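Local coordinates for stage III sporulation protein AH (Bacillus subtilis, PDB 3TUF) that helps form, together with SpoIIQ, an intercellular channel between mother cell and forespore, and takes part in forespore engulfment during sporulation, at residues Ile160-Asp165 with Thr173-Leu178; Gln144-Ala149 with Val191-Ser196; Thr125-Val130 with Asn152-Lys157; Ala105-Asp110 with Ser118-Lys123; Thr139-Lys142 with Asp148-Val151. All blocks are in the same frame, centred on the assembly; numbering follows the deposited sequence.

Overall arrangement
Contacts 1, 2 and 5 cluster at one end of the chain, their centres about 6 to 8 Å apart, round a three-stranded mixed sheet (149-152, 157-163, 188-194). Contact 4, between helices 84-107 and 114-143, comes first along the chain, its centre about 32 to 37 Å from theirs. Contact 3 sits between, its centre about 17 and 16 Å from those of contacts 4 and 5; all three share helix 114-143. Contact 5 lies within the span contact 3 closes; contact 1 follows contact 3, within contact 2's span. The order helix, two strands, helix, strand from residue 114, with short helix 181-184 before the last strand, is consistent with a ring-building motif, whose sheet runs on into SpoIIQ.

Contact 1. Residues Ile160-Asp165 with Thr173-Leu178; sequences ITVKSD and TAIIDL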
# COMPACT_ATOMS: atom_id res chain seq x y z
N ILE B 160 -6.46 -9.78 10.40
CA ILE B 160 -7.01 -9.86 9.08
C ILE B 160 -8.46 -9.87 9.30
O ILE B 160 -8.98 -10.70 10.07
CB ILE B 160 -6.70 -11.19 8.44
CG1 ILE B 160 -5.18 -11.35 8.31
CG2 ILE B 160 -7.52 -11.40 7.06
CD1 ILE B 160 -4.81 -12.74 7.75
N THR B 161 -9.14 -8.96 8.62
CA THR B 161 -10.57 -8.88 8.80
C THR B 161 -11.16 -9.01 7.43
O THR B 161 -10.69 -8.37 6.45
CB THR B 161 -11.03 -7.58 9.51
OG1 THR B 161 -10.12 -7.32 10.60
CG2 THR B 161 -12.49 -7.73 10.05
N VAL B 162 -12.18 -9.85 7.37
CA VAL B 162 -12.76 -10.23 6.12
C VAL B 162 -14.27 -9.96 6.23
O VAL B 162 -14.89 -10.23 7.27
CB VAL B 162 -12.34 -11.70 5.84
CG1 VAL B 162 -13.41 -12.50 5.15
CG2 VAL B 162 -11.03 -11.70 5.06
N LYS B 163 -14.84 -9.33 5.21
CA LYS B 163 -16.30 -9.18 5.12
C LYS B 163 -16.88 -10.54 4.81
O LYS B 163 -16.44 -11.17 3.86
CB LYS B 163 -16.65 -8.22 3.98
CG LYS B 163 -16.90 -6.77 4.43
CD LYS B 163 -18.26 -6.58 5.10
CE LYS B 163 -18.69 -5.10 5.14
NZ LYS B 163 -19.28 -4.70 3.83
N SER B 164 -17.84 -11.00 5.62
CA SER B 164 -18.49 -12.31 5.40
C SER B 164 -19.59 -12.63 6.43
O SER B 164 -19.45 -12.32 7.62
CB SER B 164 -17.46 -13.47 5.39
OG SER B 164 -18.03 -14.70 4.97
N ASP B 165 -20.67 -13.26 5.95
CA ASP B 165 -21.78 -13.65 6.81
C ASP B 165 -21.58 -15.01 7.42
O ASP B 165 -21.77 -15.20 8.62
CB ASP B 165 -23.08 -13.60 6.03
CG ASP B 165 -23.53 -12.19 5.78
OD1 ASP B 165 -23.61 -11.40 6.77
OD2 ASP B 165 -23.76 -11.85 4.60
N THR B 173 -9.00 -21.25 7.75
CA THR B 173 -7.75 -21.94 7.50
C THR B 173 -7.32 -21.69 6.01
O THR B 173 -6.10 -21.51 5.68
CB THR B 173 -7.91 -23.37 7.96
OG1 THR B 173 -6.62 -23.92 8.24
CG2 THR B 173 -8.66 -24.19 6.92
N ALA B 174 -8.29 -21.62 5.12
CA ALA B 174 -7.95 -21.27 3.73
C ALA B 174 -7.37 -19.82 3.67
O ALA B 174 -6.43 -19.56 2.91
CB ALA B 174 -9.14 -21.45 2.81
N ILE B 175 -7.88 -18.91 4.49
CA ILE B 175 -7.25 -17.60 4.56
C ILE B 175 -5.85 -17.65 5.16
O ILE B 175 -4.91 -17.10 4.62
CB ILE B 175 -8.12 -16.65 5.29
CG1 ILE B 175 -9.35 -16.37 4.39
CG2 ILE B 175 -7.31 -15.34 5.74
CD1 ILE B 175 -10.35 -15.41 5.04
N ILE B 176 -5.70 -18.34 6.28
CA ILE B 176 -4.38 -18.42 6.92
C ILE B 176 -3.38 -19.10 6.00
O ILE B 176 -2.18 -18.83 6.04
CB ILE B 176 -4.43 -19.13 8.30
CG1 ILE B 176 -5.16 -18.27 9.30
CG2 ILE B 176 -3.01 -19.43 8.82
CD1 ILE B 176 -5.57 -19.09 10.57
N ASP B 177 -3.89 -19.95 5.11
CA ASP B 177 -2.95 -20.57 4.12
C ASP B 177 -2.26 -19.56 3.19
O ASP B 177 -1.08 -19.77 2.82
CB ASP B 177 -3.59 -21.76 3.40
CG ASP B 177 -3.82 -22.94 4.36
OD1 ASP B 177 -3.16 -22.95 5.48
OD2 ASP B 177 -4.65 -23.83 3.99
N LEU B 178 -2.96 -18.43 2.90
CA LEU B 178 -2.35 -17.34 2.06
C LEU B 178 -1.14 -16.64 2.71
O LEU B 178 -0.35 -15.99 2.02
CB LEU B 178 -3.39 -16.36 1.59
CG LEU B 178 -4.62 -17.08 1.05
CD1 LEU B 178 -5.78 -16.05 0.87
CD2 LEU B 178 -4.33 -17.81 -0.24
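Ile-175 of helix 169-177 reaches across to Ile-160 and Val-162 of strand 157-163, and these three branched aliphatic side chains make the whole contact, all of them buried. The CB of Ile-175 points at the strand but stays back from it, leaving the touching to its two branches. The short branch, CG2, lies over Ile-160, with its carbon 4.1 Å from Ile-160 CD1 and 4.2 Å from Ile-160 CG2; the two isoleucines slide past each other in opposite directions. The long branch runs the other way. CG1 serves as a spacer, and because CD1 stands anti to CA about the CB-CG1 bond (chi2 179°), it is carried out to meet Val-162 tip to tip, Ile-175 CD1 lying 3.8 Å from Val-162 CG2. One isoleucine thus spans two residues of the strand that are two apart and so face the same side of the sheet. A beta-branched residue suits each strand position, since it favours extended backbone angles, and the forked shape of Ile-175 lets one helix residue serve both. The intervening Thr-161 turns to the opposite face. Around this trio, Ile-141 of helix 114-143 and Tyr-146 touch both Val-162 and Ile-175, adding to the same apolar core, while Ile-176 packs on Val-189 and Val-191 of strand 188-194 and on Leu-80 of SpoIIQ. Helix 169-177, with the short helix 181-184, forms the crossover of a beta-alpha-beta unit, lying over the sheet between the parallel strands 157-163 and 188-194 that it links.

Contact 2. Residues Gln144-Ala149 with Val191-Ser196; sequences QGYEDA and VTFEPS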
# COMPACT_ATOMS: atom_id res chain seq x y z
N GLN B 144 -10.19 -14.91 -3.53
CA GLN B 144 -10.83 -16.15 -3.13
C GLN B 144 -12.32 -16.02 -2.89
O GLN B 144 -12.92 -16.85 -2.24
CB GLN B 144 -10.10 -16.83 -1.94
CG GLN B 144 -8.64 -17.16 -2.30
CD GLN B 144 -8.54 -18.12 -3.49
OE1 GLN B 144 -7.93 -17.82 -4.52
NE2 GLN B 144 -9.13 -19.24 -3.35
N GLY B 145 -12.93 -15.00 -3.45
CA GLY B 145 -14.36 -14.82 -3.28
C GLY B 145 -14.68 -14.03 -2.03
O GLY B 145 -15.78 -14.13 -1.50
N TYR B 146 -13.76 -13.24 -1.51
CA TYR B 146 -14.24 -12.35 -0.44
C TYR B 146 -14.45 -10.98 -1.01
O TYR B 146 -13.61 -10.46 -1.78
CB TYR B 146 -13.34 -12.34 0.79
CG TYR B 146 -13.38 -13.66 1.56
CD1 TYR B 146 -14.44 -13.96 2.43
CD2 TYR B 146 -12.38 -14.58 1.40
CE1 TYR B 146 -14.50 -15.18 3.12
CE2 TYR B 146 -12.41 -15.80 2.08
CZ TYR B 146 -13.47 -16.11 2.94
OH TYR B 146 -13.50 -17.33 3.60
N GLU B 147 -15.60 -10.40 -0.67
CA GLU B 147 -16.01 -9.07 -1.17
C GLU B 147 -15.04 -7.92 -0.77
O GLU B 147 -14.77 -7.00 -1.56
CB GLU B 147 -17.45 -8.80 -0.75
CG GLU B 147 -17.95 -7.39 -0.97
CD GLU B 147 -18.64 -6.86 0.27
OE1 GLU B 147 -18.33 -5.70 0.68
OE2 GLU B 147 -19.45 -7.61 0.87
N ASP B 148 -14.51 -7.98 0.44
CA ASP B 148 -13.46 -7.05 0.83
C ASP B 148 -12.66 -7.71 1.96
O ASP B 148 -13.18 -8.64 2.60
CB ASP B 148 -14.06 -5.72 1.31
CG ASP B 148 -13.04 -4.56 1.30
OD1 ASP B 148 -11.83 -4.79 1.00
OD2 ASP B 148 -13.45 -3.41 1.61
N ALA B 149 -11.43 -7.25 2.18
CA ALA B 149 -10.58 -7.75 3.25
C ALA B 149 -9.64 -6.67 3.75
O ALA B 149 -9.28 -5.78 2.99
CB ALA B 149 -9.75 -8.91 2.77
N VAL B 191 -7.94 -13.98 12.34
CA VAL B 191 -8.78 -13.72 11.20
C VAL B 191 -10.15 -13.55 11.72
O VAL B 191 -10.70 -14.50 12.30
CB VAL B 191 -8.84 -14.93 10.30
CG1 VAL B 191 -9.76 -14.69 9.08
CG2 VAL B 191 -7.45 -15.24 9.87
N THR B 192 -10.73 -12.37 11.50
CA THR B 192 -12.08 -12.07 11.97
C THR B 192 -13.00 -11.93 10.80
O THR B 192 -12.63 -11.31 9.82
CB THR B 192 -12.05 -10.73 12.67
OG1 THR B 192 -10.98 -10.74 13.62
CG2 THR B 192 -13.38 -10.43 13.36
N PHE B 193 -14.20 -12.50 10.90
CA PHE B 193 -15.23 -12.41 9.85
C PHE B 193 -16.36 -11.48 10.29
O PHE B 193 -17.12 -11.81 11.19
CB PHE B 193 -15.82 -13.79 9.55
CG PHE B 193 -14.81 -14.79 9.06
CD1 PHE B 193 -13.79 -15.26 9.90
CD2 PHE B 193 -14.86 -15.26 7.78
CE1 PHE B 193 -12.82 -16.18 9.43
CE2 PHE B 193 -13.91 -16.17 7.33
CZ PHE B 193 -12.89 -16.64 8.16
N GLU B 194 -16.45 -10.32 9.63
CA GLU B 194 -17.48 -9.29 9.89
C GLU B 194 -18.75 -9.49 9.05
O GLU B 194 -18.65 -9.69 7.83
CB GLU B 194 -16.93 -7.93 9.50
CG GLU B 194 -15.79 -7.46 10.34
CD GLU B 194 -16.26 -6.77 11.58
OE1 GLU B 194 -17.39 -7.06 12.03
OE2 GLU B 194 -15.50 -5.92 12.11
N PRO B 195 -19.94 -9.36 9.68
CA PRO B 195 -21.24 -9.33 8.95
C PRO B 195 -21.22 -8.36 7.75
O PRO B 195 -20.91 -7.16 7.92
CB PRO B 195 -22.22 -8.80 10.02
CG PRO B 195 -21.31 -8.14 11.13
CD PRO B 195 -20.10 -9.05 11.12
N SER B 196 -21.53 -8.85 6.54
CA SER B 196 -21.43 -8.02 5.30
C SER B 196 -22.69 -7.19 4.97
O SER B 196 -23.31 -6.60 5.89
CB SER B 196 -20.95 -8.86 4.08
OG SER B 196 -22.02 -9.65 3.53
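The loop that takes helix 114-143 into strand 149-152 meets the end of strand 188-194, an outer strand of the chain's alpha/beta sheet, where Tyr-146 touches Phe-193. The phenol oxygen does the touching: Tyr-146 OH lies 3.9 Å from Phe-193 CE2, at the edge of the phenyl ring and in its plane. The rings themselves stay further apart, Tyr-146 CE1 being 4.4 Å from Phe-193 CE2, and the two side chains meet at a slant. Phe-193 is buried against Ala-172, Ser-164 and His-167, whereas Tyr-146 leans on Val-162, Ile-141 and Ile-175; tyrosine suits this place because its ring can join the core while its oxygen extends to the edge of Phe-193. A second, shallower touch is made by Glu-147, whose OE2 comes 3.8 Å from Ser-196 CB. Both of these residues are exposed and find their polar partners elsewhere: Ser-196 OG hydrogen-bonds Asp-165 OD2, and Glu-147 OE1 forms a long, weak ion pair with Lys-163. The loop has its own shaping. Gly-145 takes a positive phi (88°), a backbone shape that glycine adopts readily. Asp-148 OD1 receives the Ala-149 N-H at 2.8 Å, bent to 132° and from above the carboxylate plane, and also a salt bridge from Arg-89. Earlier in strand 188-194, Val-191 and Thr-192 pair antiparallel with SpoIIQ. The whole is a small fold of helices packed on a mixed sheet, consistent with the ring-building-motif family to which the sequence is assigned.

Contact 3. Residues Thr125-Val130 with Asn152-Lys157; sequences TALSEV and NAEGDK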
# COMPACT_ATOMS: atom_id res chain seq x y z
N THR B 125 12.65 0.19 5.78
CA THR B 125 12.49 -0.82 4.76
C THR B 125 11.52 -1.98 5.17
O THR B 125 10.78 -2.51 4.30
CB THR B 125 13.84 -1.31 4.15
OG1 THR B 125 14.71 -1.72 5.19
CG2 THR B 125 14.54 -0.17 3.41
N ALA B 126 11.47 -2.32 6.48
CA ALA B 126 10.55 -3.38 6.93
C ALA B 126 9.12 -2.94 6.78
O ALA B 126 8.23 -3.74 6.43
CB ALA B 126 10.81 -3.75 8.38
N LEU B 127 8.91 -1.67 7.09
CA LEU B 127 7.57 -1.12 6.98
C LEU B 127 7.04 -1.29 5.57
O LEU B 127 5.88 -1.72 5.41
CB LEU B 127 7.55 0.34 7.37
CG LEU B 127 6.37 0.90 8.18
CD1 LEU B 127 6.18 2.24 7.61
CD2 LEU B 127 5.01 0.15 8.20
N SER B 128 7.85 -0.95 4.55
CA SER B 128 7.50 -1.18 3.15
C SER B 128 7.10 -2.58 2.85
O SER B 128 6.22 -2.86 2.02
CB SER B 128 8.71 -1.01 2.29
OG SER B 128 9.05 0.34 2.33
N GLU B 129 7.85 -3.48 3.45
CA GLU B 129 7.59 -4.86 3.20
C GLU B 129 6.30 -5.31 3.86
O GLU B 129 5.51 -6.03 3.22
CB GLU B 129 8.82 -5.70 3.54
CG GLU B 129 9.98 -5.42 2.52
CD GLU B 129 9.55 -5.53 0.99
OE1 GLU B 129 8.72 -6.42 0.67
OE2 GLU B 129 10.03 -4.74 0.12
N VAL B 130 6.07 -4.83 5.09
CA VAL B 130 4.79 -4.93 5.74
C VAL B 130 3.70 -4.35 4.83
O VAL B 130 2.69 -5.02 4.56
CB VAL B 130 4.82 -4.17 7.11
CG1 VAL B 130 3.38 -3.70 7.61
CG2 VAL B 130 5.54 -5.02 8.16
N ASN B 152 -3.54 -6.10 8.65
CA ASN B 152 -2.53 -5.28 9.30
C ASN B 152 -1.49 -6.25 9.78
O ASN B 152 -1.78 -7.12 10.63
CB ASN B 152 -3.14 -4.40 10.42
CG ASN B 152 -2.07 -3.64 11.25
OD1 ASN B 152 -0.91 -4.05 11.39
ND2 ASN B 152 -2.48 -2.53 11.82
N ALA B 153 -0.30 -6.09 9.23
CA ALA B 153 0.75 -7.08 9.40
C ALA B 153 1.87 -6.47 10.19
O ALA B 153 3.01 -6.95 10.18
CB ALA B 153 1.25 -7.52 8.04
N GLU B 154 1.56 -5.39 10.89
CA GLU B 154 2.63 -4.58 11.44
C GLU B 154 3.34 -5.11 12.70
O GLU B 154 4.56 -4.92 12.84
CB GLU B 154 2.19 -3.16 11.67
CG GLU B 154 3.35 -2.26 11.80
CD GLU B 154 2.91 -0.82 11.86
OE1 GLU B 154 1.67 -0.56 12.06
OE2 GLU B 154 3.82 0.04 11.71
N GLY B 155 2.62 -5.73 13.61
CA GLY B 155 3.25 -6.02 14.89
C GLY B 155 3.65 -7.47 15.13
O GLY B 155 4.22 -8.12 14.27
N ASP B 156 3.34 -7.95 16.33
CA ASP B 156 3.58 -9.32 16.73
C ASP B 156 2.51 -10.24 16.18
O ASP B 156 2.73 -11.44 16.07
CB ASP B 156 3.57 -9.41 18.25
CG ASP B 156 4.90 -9.02 18.90
OD1 ASP B 156 5.92 -8.91 18.15
OD2 ASP B 156 4.93 -8.86 20.15
N LYS B 157 1.35 -9.70 15.88
CA LYS B 157 0.27 -10.50 15.41
C LYS B 157 -0.02 -9.91 14.07
O LYS B 157 0.34 -8.74 13.82
CB LYS B 157 -0.90 -10.26 16.32
CG LYS B 157 -1.84 -11.43 16.37
CD LYS B 157 -3.29 -11.00 16.48
CE LYS B 157 -3.64 -10.62 17.89
NZ LYS B 157 -5.13 -10.72 18.08
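Val-130 of helix 114-143 presses on Ala-153 and Glu-154 in the turn of the beta-hairpin formed by strands 149-152 and 157-163. This is the tight part of the contact. One methyl, Val-130 CG1, rests on the backbone of the turn, 4.0 Å from Glu-154 CA and 4.1 Å from Ala-153 C; the other, Val-130 CG2, lies 3.8 Å from Ala-153 O. Alanine suits the spot, since its small side chain lets the helix come near: Ala-153 CB is 4.4 Å from Val-130 CG1, and the two CA atoms are only 5.9 Å apart. The sparser part is a single methyl-to-oxygen touch, Leu-127 CD2 standing 3.7 Å from OE2 of the partly exposed Glu-154. The glutamate reaches this place with CG anti to the backbone N (chi1 -161°) and the rest of the chain extended. Arg-96 of helix 84-107 salt-bridges its OE1, while OE2 lies close to the carboxylate of Glu-99, a closeness of like charges that Arg-96 probably offsets. On the solvent side lie Gly-155, Asp-156 and Lys-157, and Glu-129, which salt-bridges Arg-100 of the second subunit. The turn is also tied to helix 114-143 by the Ala-153 N-H, which bonds Glu-134 OE2. What shapes it from within is an Asx turn, in which Glu-154 N donates to Asn-152 OD1 at 2.9 Å, nearly along the C=O axis.

Contact 4. Residues Ala105-Asp110 with Ser118-Lys123; sequences AIVSSD and SEAYDK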
# COMPACT_ATOMS: atom_id res chain seq x y z
N ALA B 105 13.15 11.22 9.01
CA ALA B 105 13.68 12.39 9.66
C ALA B 105 14.98 12.07 10.42
O ALA B 105 15.96 12.82 10.35
CB ALA B 105 12.63 12.99 10.58
N ILE B 106 14.97 10.95 11.15
CA ILE B 106 16.13 10.42 11.88
C ILE B 106 17.28 10.10 10.94
O ILE B 106 18.43 10.56 11.12
CB ILE B 106 15.71 9.15 12.64
CG1 ILE B 106 14.82 9.53 13.83
CG2 ILE B 106 16.90 8.38 13.15
CD1 ILE B 106 13.64 8.61 14.01
N VAL B 107 16.97 9.31 9.92
CA VAL B 107 17.95 8.87 8.93
C VAL B 107 18.62 10.08 8.31
O VAL B 107 19.83 10.09 8.09
CB VAL B 107 17.27 8.02 7.85
CG1 VAL B 107 18.08 7.97 6.57
CG2 VAL B 107 17.06 6.65 8.37
N SER B 108 17.83 11.13 8.09
CA SER B 108 18.35 12.29 7.41
C SER B 108 19.03 13.28 8.35
O SER B 108 19.47 14.34 7.91
CB SER B 108 17.21 12.96 6.64
OG SER B 108 16.58 12.04 5.76
N SER B 109 19.15 12.97 9.63
CA SER B 109 19.52 14.02 10.57
C SER B 109 21.00 14.02 11.01
O SER B 109 21.55 12.98 11.35
CB SER B 109 18.63 13.91 11.80
OG SER B 109 19.35 14.34 12.93
N ASP B 110 21.62 15.20 11.08
CA ASP B 110 23.04 15.32 11.44
C ASP B 110 23.35 14.88 12.85
O ASP B 110 24.51 14.66 13.21
CB ASP B 110 23.46 16.76 11.37
CG ASP B 110 23.73 17.19 10.00
OD1 ASP B 110 23.65 16.35 9.07
OD2 ASP B 110 24.03 18.39 9.84
N SER B 118 20.95 3.59 11.13
CA SER B 118 20.89 2.23 10.66
C SER B 118 19.59 1.51 11.05
O SER B 118 18.98 0.82 10.22
CB SER B 118 22.09 1.48 11.20
OG SER B 118 22.09 0.17 10.70
N GLU B 119 19.18 1.68 12.30
CA GLU B 119 17.96 1.09 12.80
C GLU B 119 16.70 1.74 12.27
O GLU B 119 15.73 1.04 11.96
CB GLU B 119 17.92 1.19 14.31
CG GLU B 119 18.96 0.35 14.98
CD GLU B 119 19.17 0.73 16.44
OE1 GLU B 119 18.36 1.52 17.00
OE2 GLU B 119 20.15 0.25 17.04
N ALA B 120 16.68 3.07 12.23
CA ALA B 120 15.59 3.77 11.56
C ALA B 120 15.50 3.30 10.10
O ALA B 120 14.40 2.99 9.56
CB ALA B 120 15.83 5.21 11.61
N TYR B 121 16.63 3.20 9.44
CA TYR B 121 16.59 2.69 8.06
C TYR B 121 15.97 1.27 7.93
O TYR B 121 15.16 1.02 7.02
CB TYR B 121 17.97 2.76 7.42
CG TYR B 121 17.95 2.31 5.99
CD1 TYR B 121 17.51 3.15 4.99
CD2 TYR B 121 18.35 1.02 5.65
CE1 TYR B 121 17.48 2.73 3.67
CE2 TYR B 121 18.33 0.58 4.34
CZ TYR B 121 17.89 1.44 3.35
OH TYR B 121 17.87 1.00 2.05
N ASP B 122 16.34 0.36 8.83
CA ASP B 122 15.74 -0.97 8.84
C ASP B 122 14.25 -0.98 9.12
O ASP B 122 13.50 -1.73 8.47
CB ASP B 122 16.43 -1.85 9.85
CG ASP B 122 17.84 -2.11 9.48
OD1 ASP B 122 18.33 -1.46 8.52
OD2 ASP B 122 18.47 -2.95 10.14
N LYS B 123 13.82 -0.17 10.09
CA LYS B 123 12.39 -0.03 10.40
C LYS B 123 11.66 0.48 9.14
O LYS B 123 10.55 0.02 8.81
CB LYS B 123 12.19 0.92 11.59
CG LYS B 123 12.35 0.27 12.98
CD LYS B 123 12.19 1.28 14.18
CE LYS B 123 12.85 0.80 15.50
NZ LYS B 123 12.90 1.93 16.46
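Ala-120 faces Ile-106 and Val-107 where helices 84-107 and 114-143 come together beside the loop of a helical hairpin. The innermost shell is a small methyl wedged between two larger side chains: Ala-120 CB is 3.7 Å from Ile-106 CG2 and 3.8 Å from Val-107 CG2. Alanine suits the place because its single methyl lets the helices come close, and the CA atoms of Val-107 and Ala-120 are just 6.2 Å from each other. Val-107 CG2 does a second job, lying against the backbone of the next residue, 3.6 Å from Tyr-121 N, and touching Tyr-121 CB at 4.1 Å. A chi1 of 159° turns this branch of the valine toward both residues. Beyond CB the tyrosine leads away from this pair of segments, its CG anti to the backbone N (chi1 -177°), and its hydroxyl hydrogen-bonds Asn-104 OD1 of the second subunit. Val-107 and Tyr-121 also pack on Tyr-121 and Val-107 of that subunit, so the hairpin end belongs to a helical interface between two copies. Further out, Ser-108 OG bonds back to Asn-104 O at the helix end, and the bond of Ser-109 OG to Asp-111 N shapes the loop. Lys-117 of helix 114-143 reaches Ser-109 O through NZ and so ties the loop to the second helix. Where helix 84-107 gives way to that loop, Ser-109 N bonds Ile-106 O at 2.9 Å.

Contact 5. Residues Thr139-Lys142 with Asp148-Val151; sequences TLIK and DALV
Ile-141 of helix 114-143 packs on Ala-149, the small residue near the start of strand 149-152. Three of its carbons share the one methyl: Ala-149 CB is 3.9 Å from Ile-141 CG2, 4.0 Å from CB and 4.1 Å from CG1. With CG1 beside the backbone N and CG2 anti to it (chi1 -41°), all three bear on that methyl. The sharp bend at chi2 (-90°) turns CD1 away from Ala-149, so the thick base of the isoleucine, not its tip, meets the alanine. Such broad packing suits a residue branched at CB opposite one that stops there. Ile-141 also touches Val-162, Tyr-146 and Leu-178. Lys-142 next to it passes alongside the strand with its hydrocarbon part, Lys-142 CG lying 4.4 Å from Ala-149 N and CD 4.3 Å from Asp-148 OD1. A turn at chi3 (-52°) leaves NZ 5.3 Å from Asp-148 OD1, opposite charges near each other but not in contact, probably a weak attraction. Lys-142 NZ also lies close to Arg-89 of the second subunit, a like charge. Leu-150 points the opposite way, to helix 84-107. A helix laid against the strand that follows it is consistent with the start of the helix-strand-strand-helix-strand order of a ring-building motif.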
# COMPACT_ATOMS: atom_id res chain seq x y z
N THR B 139 -5.35 -8.48 -1.70
CA THR B 139 -5.66 -8.87 -3.08
C THR B 139 -5.94 -10.39 -3.20
O THR B 139 -6.97 -10.77 -3.79
CB THR B 139 -4.55 -8.49 -4.08
OG1 THR B 139 -4.22 -7.09 -4.01
CG2 THR B 139 -5.05 -8.79 -5.47
N LEU B 140 -5.05 -11.23 -2.64
CA LEU B 140 -5.26 -12.69 -2.72
C LEU B 140 -6.61 -13.12 -2.15
O LEU B 140 -7.35 -13.86 -2.83
CB LEU B 140 -4.14 -13.44 -2.03
CG LEU B 140 -2.79 -13.28 -2.78
CD1 LEU B 140 -1.51 -13.59 -1.92
CD2 LEU B 140 -2.76 -14.06 -4.10
N ILE B 141 -6.96 -12.62 -0.96
CA ILE B 141 -8.18 -13.04 -0.28
C ILE B 141 -9.36 -12.71 -1.14
O ILE B 141 -10.31 -13.49 -1.25
CB ILE B 141 -8.45 -12.18 0.97
CG1 ILE B 141 -7.14 -11.90 1.74
CG2 ILE B 141 -9.70 -12.68 1.80
CD1 ILE B 141 -6.79 -12.85 2.76
N LYS B 142 -9.29 -11.50 -1.70
CA LYS B 142 -10.39 -10.98 -2.47
C LYS B 142 -10.59 -11.95 -3.61
O LYS B 142 -11.75 -12.36 -3.89
CB LYS B 142 -10.12 -9.56 -2.98
CG LYS B 142 -10.37 -8.47 -1.89
CD LYS B 142 -10.28 -6.93 -2.36
CE LYS B 142 -8.95 -6.59 -3.12
NZ LYS B 142 -8.46 -5.19 -3.10
N ASP B 148 -14.51 -7.98 0.44
CA ASP B 148 -13.46 -7.05 0.83
C ASP B 148 -12.66 -7.71 1.96
O ASP B 148 -13.18 -8.64 2.60
CB ASP B 148 -14.06 -5.72 1.31
CG ASP B 148 -13.04 -4.56 1.30
OD1 ASP B 148 -11.83 -4.79 1.00
OD2 ASP B 148 -13.45 -3.41 1.61
N ALA B 149 -11.43 -7.25 2.18
CA ALA B 149 -10.58 -7.75 3.25
C ALA B 149 -9.64 -6.67 3.75
O ALA B 149 -9.28 -5.78 2.99
CB ALA B 149 -9.75 -8.91 2.77
N LEU B 150 -9.18 -6.79 5.00
CA LEU B 150 -8.32 -5.78 5.59
C LEU B 150 -7.27 -6.47 6.44
O LEU B 150 -7.61 -7.38 7.22
CB LEU B 150 -9.19 -4.88 6.44
CG LEU B 150 -8.55 -3.91 7.39
CD1 LEU B 150 -7.81 -2.88 6.63
CD2 LEU B 150 -9.72 -3.28 8.26
N VAL B 151 -6.02 -6.04 6.32
CA VAL B 151 -4.89 -6.82 6.82
C VAL B 151 -3.88 -5.87 7.40
O VAL B 151 -3.36 -4.96 6.70
CB VAL B 151 -4.12 -7.61 5.68
CG1 VAL B 151 -2.76 -8.26 6.22
CG2 VAL B 151 -4.98 -8.69 5.00